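Local coordinates for actin-binding protein, cofilin/tropomyosin family protein, putative (Entamoeba histolytica, PDB 4LIZ) that binds actin filaments and stabilises them, and may thereby contribute to phagocytosis and pseudopod formation, at residues A14-D19 / E25-G30; S7-P12 / K106-N111. All coordinates share one frame; numbering follows the deposited sequence.

Interaction 1: residues A14-D19 / E25-G30; sequences AEVIDD and EFVVFG. With NA (sodium ion), chain C.
V16 lies over the start of strand 26-32 and makes the close contacts from the helix side. Its two methyls divide the work. CG1 touches the backbone carbonyl of E25, with V16 CG1 3.7 Å from E25 O. V16 CG2 rests on the backbone of F26, 3.9 Å from F26 N. The same V16 CG2 methyl meets V27 CG1 at 4.1 Å. With chi1 at 169°, CG1 stands opposite the backbone N of V16, and both methyls reach the strand. No hydrogen bond crosses between the segments.

A sodium ion sits at the C-terminal end of the helix. The sodium ion is bound by E15 O at 2.3 Å and by D18 O at 2.6 Å, and a water is a further ligand. N21 O and V24 O complete the site, so the ion ties the helix end to the loop that leads into the strand. D18 N also bonds to A14 O.

A classic beta bulge, in which E25 and F26 lie opposite the single residue G44, opens the strand, and E25 OE1 accepts a hydrogen bond from G46 N. The F26 side chain packs against helix 48-54, while V16 also touches Y64 of strand 60-69. Helix 10-17 thus packs on the central sheet of this ADF-family fold, with strands 37-44 and 60-69 flanking strand 26-32.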
# COMPACT_ATOMS: atom_id res chain seq x y z
N ALA A 14 -0.89 0.44 11.93
CA ALA A 14 -1.80 0.68 13.03
C ALA A 14 -2.31 2.15 13.05
O ALA A 14 -3.46 2.45 13.35
CB ALA A 14 -1.15 0.38 14.35
N GLU A 15 -1.38 3.09 12.71
CA GLU A 15 -1.75 4.49 12.62
C GLU A 15 -2.86 4.74 11.59
O GLU A 15 -3.78 5.51 11.77
CB GLU A 15 -0.54 5.37 12.39
CG GLU A 15 0.47 5.36 13.51
CD GLU A 15 1.51 6.39 13.28
OE1 GLU A 15 2.50 6.15 12.60
OE2 GLU A 15 1.36 7.49 13.85
N VAL A 16 -2.67 4.12 10.38
CA VAL A 16 -3.71 4.24 9.35
C VAL A 16 -5.06 3.70 9.82
O VAL A 16 -6.03 4.41 9.68
CB VAL A 16 -3.21 3.56 8.04
CG1 VAL A 16 -4.38 3.45 7.08
CG2 VAL A 16 -2.03 4.20 7.39
N ILE A 17 -5.06 2.53 10.39
CA ILE A 17 -6.25 1.91 10.87
C ILE A 17 -6.93 2.71 12.00
O ILE A 17 -8.10 2.76 12.04
CB ILE A 17 -6.00 0.47 11.29
CG1 ILE A 17 -5.56 -0.35 10.09
CG2 ILE A 17 -7.26 -0.15 11.85
CD1 ILE A 17 -5.06 -1.69 10.46
N ASP A 18 -6.15 3.33 12.85
CA ASP A 18 -6.68 4.01 14.02
C ASP A 18 -7.48 5.21 13.58
O ASP A 18 -6.98 6.16 13.15
CB ASP A 18 -5.49 4.44 14.87
CG ASP A 18 -5.87 5.07 16.20
OD1 ASP A 18 -7.01 5.21 16.51
OD2 ASP A 18 -4.92 5.39 16.88
N ASP A 19 -8.78 5.12 13.80
CA ASP A 19 -9.71 6.16 13.46
C ASP A 19 -9.42 7.43 14.25
O ASP A 19 -9.75 8.47 13.83
CB ASP A 19 -11.16 5.76 13.79
CG ASP A 19 -11.74 4.74 12.85
OD1 ASP A 19 -11.20 4.48 11.80
OD2 ASP A 19 -12.78 4.20 13.23
N GLU A 25 -3.36 8.73 7.51
CA GLU A 25 -4.39 8.11 6.67
C GLU A 25 -3.71 7.23 5.58
O GLU A 25 -4.42 6.44 4.96
CB GLU A 25 -5.26 9.17 6.05
CG GLU A 25 -6.02 9.96 7.14
CD GLU A 25 -6.78 11.08 6.50
OE1 GLU A 25 -6.37 11.73 5.54
OE2 GLU A 25 -7.88 11.40 7.10
N PHE A 26 -2.46 7.42 5.27
CA PHE A 26 -1.71 6.60 4.32
C PHE A 26 -0.30 6.43 4.72
O PHE A 26 0.28 7.28 5.45
CB PHE A 26 -1.75 7.28 2.89
CG PHE A 26 -0.73 8.35 2.65
CD1 PHE A 26 -1.02 9.63 3.04
CD2 PHE A 26 0.49 8.10 2.12
CE1 PHE A 26 -0.07 10.63 2.89
CE2 PHE A 26 1.44 9.06 1.94
CZ PHE A 26 1.16 10.34 2.42
N VAL A 27 0.36 5.38 4.23
CA VAL A 27 1.75 5.17 4.31
C VAL A 27 2.31 4.55 3.07
O VAL A 27 1.56 3.74 2.44
CB VAL A 27 2.18 4.38 5.57
CG1 VAL A 27 1.48 3.00 5.59
CG2 VAL A 27 3.67 4.21 5.74
N VAL A 28 3.49 4.96 2.67
CA VAL A 28 4.25 4.34 1.56
C VAL A 28 5.54 3.85 2.11
O VAL A 28 6.25 4.64 2.78
CB VAL A 28 4.42 5.32 0.39
CG1 VAL A 28 5.24 4.66 -0.73
CG2 VAL A 28 3.12 5.82 -0.14
N PHE A 29 5.89 2.57 1.87
CA PHE A 29 7.12 1.99 2.24
C PHE A 29 8.05 1.79 1.08
O PHE A 29 7.60 1.38 -0.02
CB PHE A 29 6.92 0.59 2.88
CG PHE A 29 6.02 0.57 4.11
CD1 PHE A 29 6.57 0.99 5.34
CD2 PHE A 29 4.70 0.19 4.08
CE1 PHE A 29 5.75 0.97 6.45
CE2 PHE A 29 3.93 0.18 5.25
CZ PHE A 29 4.48 0.60 6.41
N GLY A 30 9.29 2.13 1.30
CA GLY A 30 10.34 1.78 0.38
C GLY A 30 11.18 0.65 0.87
O GLY A 30 11.06 0.12 1.98
NA NA C . -5.46 6.96 11.16
O HOH W 1 -7.57 7.81 10.50

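Interaction 2: residues S7-P12 / K106-N111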
# COMPACT_ATOMS: atom_id res chain seq x y z
N SER A 7 10.35 -4.55 10.62
CA SER A 7 10.15 -3.84 11.89
C SER A 7 9.45 -2.48 11.76
O SER A 7 8.81 -2.03 12.74
CB SER A 7 11.45 -3.75 12.66
OG SER A 7 12.43 -3.05 12.05
N GLU A 8 9.62 -1.79 10.66
CA GLU A 8 9.05 -0.47 10.40
C GLU A 8 7.60 -0.48 9.97
O GLU A 8 7.00 0.57 9.82
CB GLU A 8 9.89 0.40 9.47
CG GLU A 8 11.30 0.70 9.90
CD GLU A 8 11.24 1.73 11.01
OE1 GLU A 8 10.61 2.79 10.80
OE2 GLU A 8 11.80 1.42 12.04
N VAL A 9 7.03 -1.63 9.70
CA VAL A 9 5.71 -1.73 9.07
C VAL A 9 4.52 -1.59 9.97
O VAL A 9 3.55 -0.93 9.70
CB VAL A 9 5.61 -3.02 8.17
CG1 VAL A 9 4.23 -3.12 7.53
CG2 VAL A 9 6.73 -3.03 7.14
N ALA A 10 4.55 -2.38 11.10
CA ALA A 10 3.37 -2.48 11.90
C ALA A 10 2.86 -1.15 12.52
O ALA A 10 1.67 -0.94 12.66
CB ALA A 10 3.56 -3.55 12.99
N GLY A 11 3.82 -0.36 12.92
CA GLY A 11 3.47 0.91 13.54
C GLY A 11 2.60 1.84 12.71
O GLY A 11 1.49 2.26 13.06
N PRO A 12 3.14 2.15 11.49
CA PRO A 12 2.33 2.98 10.66
C PRO A 12 1.03 2.37 10.16
O PRO A 12 0.08 3.08 9.92
CB PRO A 12 3.28 3.29 9.45
CG PRO A 12 4.61 3.06 9.98
CD PRO A 12 4.53 1.98 11.01
N LYS A 106 2.01 -8.67 3.72
CA LYS A 106 0.62 -8.95 3.96
C LYS A 106 0.37 -9.70 5.22
O LYS A 106 -0.76 -9.51 5.77
CB LYS A 106 0.02 -9.73 2.74
CG LYS A 106 -0.16 -8.95 1.49
CD LYS A 106 -0.48 -9.82 0.23
CE LYS A 106 -1.67 -10.61 0.38
NZ LYS A 106 -1.94 -11.32 -0.88
N ASN A 107 1.31 -10.44 5.74
CA ASN A 107 1.09 -10.90 7.09
C ASN A 107 1.11 -9.92 8.24
O ASN A 107 0.54 -10.15 9.26
CB ASN A 107 2.10 -11.97 7.38
CG ASN A 107 1.76 -13.21 6.62
OD1 ASN A 107 0.58 -13.41 6.23
ND2 ASN A 107 2.77 -14.01 6.30
N VAL A 108 1.65 -8.76 7.98
CA VAL A 108 1.56 -7.66 8.93
C VAL A 108 0.36 -6.80 8.57
O VAL A 108 -0.38 -6.36 9.51
CB VAL A 108 2.85 -6.79 8.90
CG1 VAL A 108 2.74 -5.56 9.85
CG2 VAL A 108 4.08 -7.64 9.11
N ILE A 109 0.21 -6.49 7.30
CA ILE A 109 -0.90 -5.66 6.66
C ILE A 109 -1.95 -6.68 6.24
O ILE A 109 -2.13 -7.07 5.05
CB ILE A 109 -0.50 -4.85 5.43
CG1 ILE A 109 0.75 -4.13 5.70
CG2 ILE A 109 -1.68 -3.94 4.95
CD1 ILE A 109 1.10 -3.14 4.60
N ASN A 110 -2.62 -7.20 7.26
CA ASN A 110 -3.68 -8.18 7.10
C ASN A 110 -5.08 -7.68 7.02
O ASN A 110 -5.95 -8.47 6.86
CB ASN A 110 -3.52 -9.25 8.18
CG ASN A 110 -3.44 -8.65 9.53
OD1 ASN A 110 -4.17 -7.75 9.79
ND2 ASN A 110 -2.44 -9.05 10.35
N ASN A 111 -5.32 -6.39 7.18
CA ASN A 111 -6.67 -5.83 7.15
C ASN A 111 -6.78 -4.95 5.89
O ASN A 111 -6.44 -3.75 5.90
CB ASN A 111 -6.89 -4.93 8.37
CG ASN A 111 -8.31 -4.44 8.49
OD1 ASN A 111 -9.15 -4.57 7.60
ND2 ASN A 111 -8.59 -3.88 9.64
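The N-terminal end of helix 10-17, with the residues just before it, and the end of helix 92-108 meet in a small apolar contact of the ADF-homology fold. V9 and V108 form its centre. The closest pair is V9 CG1 and V108 CG1, 3.7 Å apart. The two side chains meet at a slant, methyl against methyl. Both CG1 methyls are anti to their own backbone N (chi1 179° in V9 and 177° in V108), and each of them reaches the other segment.

V108 CG1 also extends over A10. It lies 3.8 Å from A10 CA and 3.8 Å from A10 CB, so one methyl packs against both V9 and A10. On the other segment V9 CG1 has a second neighbour, I109 CG1, at 4.1 Å. The V9 and I109 side chains run roughly at right angles. I109 CG1 sits beside its own backbone N, and this branch, not CG2, meets V9.

Beyond helix 92-108 the chain turns. Two weak hydrogen bonds span the turn, from N110 N to V108 O and from N110 ND2 to N107 O. Farther along, N111 O accepts a hydrogen bond from Y64 OH.

V9 and I109 are buried, V108 is partly exposed and A10 is exposed. V9 also packs on L38 of strand 37-44, and I109 on F81 of strand 76-85.

The chemistry is that of plain van der Waals packing. No hydrogen bond or salt bridge joins the segments, so between them the contact rests on the fit and burial of methyl groups. Branched side chains supply most of the surface. Such a contact probably sets few directional demands, and it brings together two chain regions that are far apart in sequence.

Both interactions use helix 10-17, interaction 1 near its C-terminal end and interaction 2 around its N-terminal end. Their centres are about 9 Å apart. Interaction 1 is buried and joins the helix to the neighbouring strand 26-32 after a short loop. Interaction 2 is only partly buried and joins distant parts of the chain. Neither has a hydrogen bond between its segments, but interaction 1 has a sodium ion and a beta bulge beside its apolar contact, whereas interaction 2 rests on methyl groups. The two meet directly: the F29 ring of 25-30 packs on E8, V9 and P12 of 7-12, with F29 CE1 3.6 Å from E8 O, and V27 CG2 touches P12 CB.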